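Side-chain contact in GrpB family protein (Enterococcus faecalis, PDB 2NRK), which is of unknown function but belongs to the GrpB (UPF0157) family, whose fold is probably related to that of the nucleotidyltransferases: residues F84-R89 and T111-R116. Residues are numbered along the deposited sequence; the frame is centred on the assembly and turned at random.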
loop_
_atom_site.group_PDB
_atom_site.type_symbol
_atom_site.label_atom_id
_atom_site.label_comp_id
_atom_site.label_asym_id
_atom_site.label_seq_id
_atom_site.Cartn_x
_atom_site.Cartn_y
_atom_site.Cartn_z
ATOM N N PHE A 84 9.751 11.064 -16.745
ATOM C CA PHE A 84 11.217 11.051 -16.517
ATOM C C PHE A 84 11.709 9.629 -16.153
ATOM O O PHE A 84 12.450 9.407 -15.175
ATOM C CB PHE A 84 11.613 12.095 -15.455
ATOM C CG PHE A 84 13.080 12.416 -15.443
ATOM C CD1 PHE A 84 13.766 12.657 -16.634
ATOM C CD2 PHE A 84 13.787 12.430 -14.245
ATOM C CE1 PHE A 84 15.144 12.943 -16.634
ATOM C CE2 PHE A 84 15.173 12.725 -14.242
ATOM C CZ PHE A 84 15.839 12.979 -15.438
ATOM N N GLY A 85 11.212 8.667 -16.911
ATOM C CA GLY A 85 11.703 7.317 -16.816
ATOM C C GLY A 85 10.895 6.382 -15.914
ATOM O O GLY A 85 11.202 5.199 -15.884
ATOM N N LEU A 86 9.891 6.882 -15.181
ATOM C CA LEU A 86 9.060 6.003 -14.351
ATOM C C LEU A 86 7.596 6.042 -14.765
ATOM O O LEU A 86 6.954 7.088 -14.746
ATOM C CB LEU A 86 9.194 6.311 -12.851
ATOM C CG LEU A 86 10.561 6.237 -12.160
ATOM C CD1 LEU A 86 10.419 6.556 -10.672
ATOM C CD2 LEU A 86 11.244 4.882 -12.368
ATOM N N SER A 87 7.067 4.871 -15.134
ATOM C CA SER A 87 5.703 4.753 -15.650
ATOM C C SER A 87 4.673 5.283 -14.660
ATOM O O SER A 87 4.697 4.921 -13.472
ATOM C CB SER A 87 5.389 3.286 -16.020
ATOM O OG SER A 87 4.189 3.234 -16.779
ATOM N N GLY A 88 3.796 6.167 -15.122
ATOM C CA GLY A 88 2.757 6.709 -14.243
ATOM C C GLY A 88 3.142 7.877 -13.359
ATOM O O GLY A 88 2.276 8.452 -12.718
ATOM N N ARG A 89 4.415 8.269 -13.347
ATOM C CA ARG A 89 4.834 9.407 -12.528
ATOM C C ARG A 89 4.674 10.716 -13.297
ATOM O O ARG A 89 4.733 10.719 -14.547
ATOM C CB ARG A 89 6.299 9.234 -12.096
ATOM C CG ARG A 89 6.794 10.375 -11.180
ATOM C CD ARG A 89 8.199 10.066 -10.648
ATOM N NE ARG A 89 9.201 9.966 -11.737
ATOM C CZ ARG A 89 10.519 9.941 -11.510
ATOM N NH1 ARG A 89 10.977 10.005 -10.249
ATOM N NH2 ARG A 89 11.393 9.840 -12.509
ATOM N N THR A 111 0.245 1.664 -6.249
ATOM C CA THR A 111 0.569 1.306 -4.855
ATOM C C THR A 111 2.037 0.954 -4.668
ATOM O O THR A 111 2.596 1.206 -3.601
ATOM C CB THR A 111 -0.306 0.179 -4.341
ATOM O OG1 THR A 111 -0.055 -1.028 -5.091
ATOM C CG2 THR A 111 -1.802 0.580 -4.481
ATOM N N GLN A 112 2.672 0.354 -5.684
ATOM C CA GLN A 112 4.079 -0.052 -5.533
ATOM C C GLN A 112 4.977 1.152 -5.264
ATOM O O GLN A 112 5.816 1.111 -4.360
ATOM C CB GLN A 112 4.576 -0.805 -6.776
ATOM C CG GLN A 112 3.773 -2.049 -7.134
ATOM C CD GLN A 112 4.214 -3.279 -6.384
ATOM O OE1 GLN A 112 4.053 -3.367 -5.175
ATOM N NE2 GLN A 112 4.761 -4.252 -7.109
ATOM N N GLU A 113 4.801 2.221 -6.049
ATOM C CA GLU A 113 5.675 3.406 -5.895
ATOM C C GLU A 113 5.298 4.173 -4.664
ATOM O O GLU A 113 6.162 4.647 -3.925
ATOM C CB GLU A 113 5.561 4.284 -7.126
ATOM C CG GLU A 113 6.422 3.705 -8.250
ATOM C CD GLU A 113 7.911 3.822 -7.869
ATOM O OE1 GLU A 113 8.422 4.970 -7.752
ATOM O OE2 GLU A 113 8.548 2.787 -7.672
ATOM N N ILE A 114 3.985 4.303 -4.435
ATOM C CA ILE A 114 3.569 5.075 -3.254
ATOM C C ILE A 114 4.089 4.438 -1.973
ATOM O O ILE A 114 4.687 5.104 -1.125
ATOM C CB ILE A 114 2.027 5.257 -3.214
ATOM C CG1 ILE A 114 1.579 6.090 -4.441
ATOM C CG2 ILE A 114 1.597 5.910 -1.874
ATOM C CD1 ILE A 114 0.043 6.035 -4.719
ATOM N N LEU A 115 3.863 3.132 -1.826
ATOM C CA LEU A 115 4.399 2.425 -0.630
ATOM C C LEU A 115 5.905 2.346 -0.579
ATOM O O LEU A 115 6.468 2.368 0.512
ATOM C CB LEU A 115 3.777 1.031 -0.433
ATOM C CG LEU A 115 2.304 1.068 -0.027
ATOM C CD1 LEU A 115 1.880 -0.349 0.344
ATOM C CD2 LEU A 115 2.005 1.994 1.197
ATOM N N ARG A 116 6.578 2.290 -1.732
ATOM C CA ARG A 116 8.051 2.248 -1.720
ATOM C C ARG A 116 8.545 3.453 -0.921
ATOM O O ARG A 116 9.377 3.316 -0.022
ATOM C CB ARG A 116 8.620 2.308 -3.124
ATOM C CG ARG A 116 10.175 2.336 -3.068
ATOM C CD ARG A 116 10.735 2.031 -4.467
ATOM N NE ARG A 116 10.472 3.111 -5.411
ATOM C CZ ARG A 116 11.239 4.187 -5.559
ATOM N NH1 ARG A 116 12.311 4.379 -4.757
ATOM N NH2 ARG A 116 10.912 5.096 -6.484
#
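Leu-86 meets Glu-113 and Arg-116 through a single methyl group, the one close side-chain approach between 84-89 and 111-116. In the conformer described here (Leu-86 is modelled in a second one as well), its CD1 lies 3.9 Å from Glu-113 OE1 and 4.5 Å from Arg-116 NH2, approaching the guanidinium obliquely. The side chains of Leu-86 and Glu-113 cross at about a right angle, with no hydrogen bond between the two segments, so the join is a small van der Waals touch near the surface.

None of the polar bonds crosses from one segment to the other; the main pair is within the helix. There Glu-113 and Arg-116, one turn apart, form a bidentate, side-on salt bridge. Arg-116 NH2 donates to the syn lone pair of Glu-113 OE1 (2.8 Å), nearly straight at 165°; Arg-116 NE meets Glu-113 OE2 at 3.0 Å, 34° out of the carboxylate plane. The bend of Glu-113 at chi2 (-67°) helps turn its carboxylate back to the arginine. Arg-116 NH1 has a second acid, Glu-164 of helix 157-171, and Glu-113 OE1 also has a weak bond with Tyr-106 OH.

On the loop, the same Leu-86 methyl, in that conformer, sits 3.4 Å above the guanidinium plane of Arg-89, over its centre, and thus lies between two arginines. The bond from Arg-89 NE to Glu-83 O helps to fix the guanidinium, with a weak addition from NH2 to Phe-84 O (2.9 Å). A type II turn from Leu-86 to Arg-89, with Gly-88 at its third position, leads the chain into strand 89-94.

Tyr-106 of strand 101-107 touches Leu-86, Arg-89 and Ile-114, so the loop between strands 79-80 and 89-94 and the first turns of helix 111-126 share a neighbour on the central mixed sheet, while Leu-115 packs on helix 157-171.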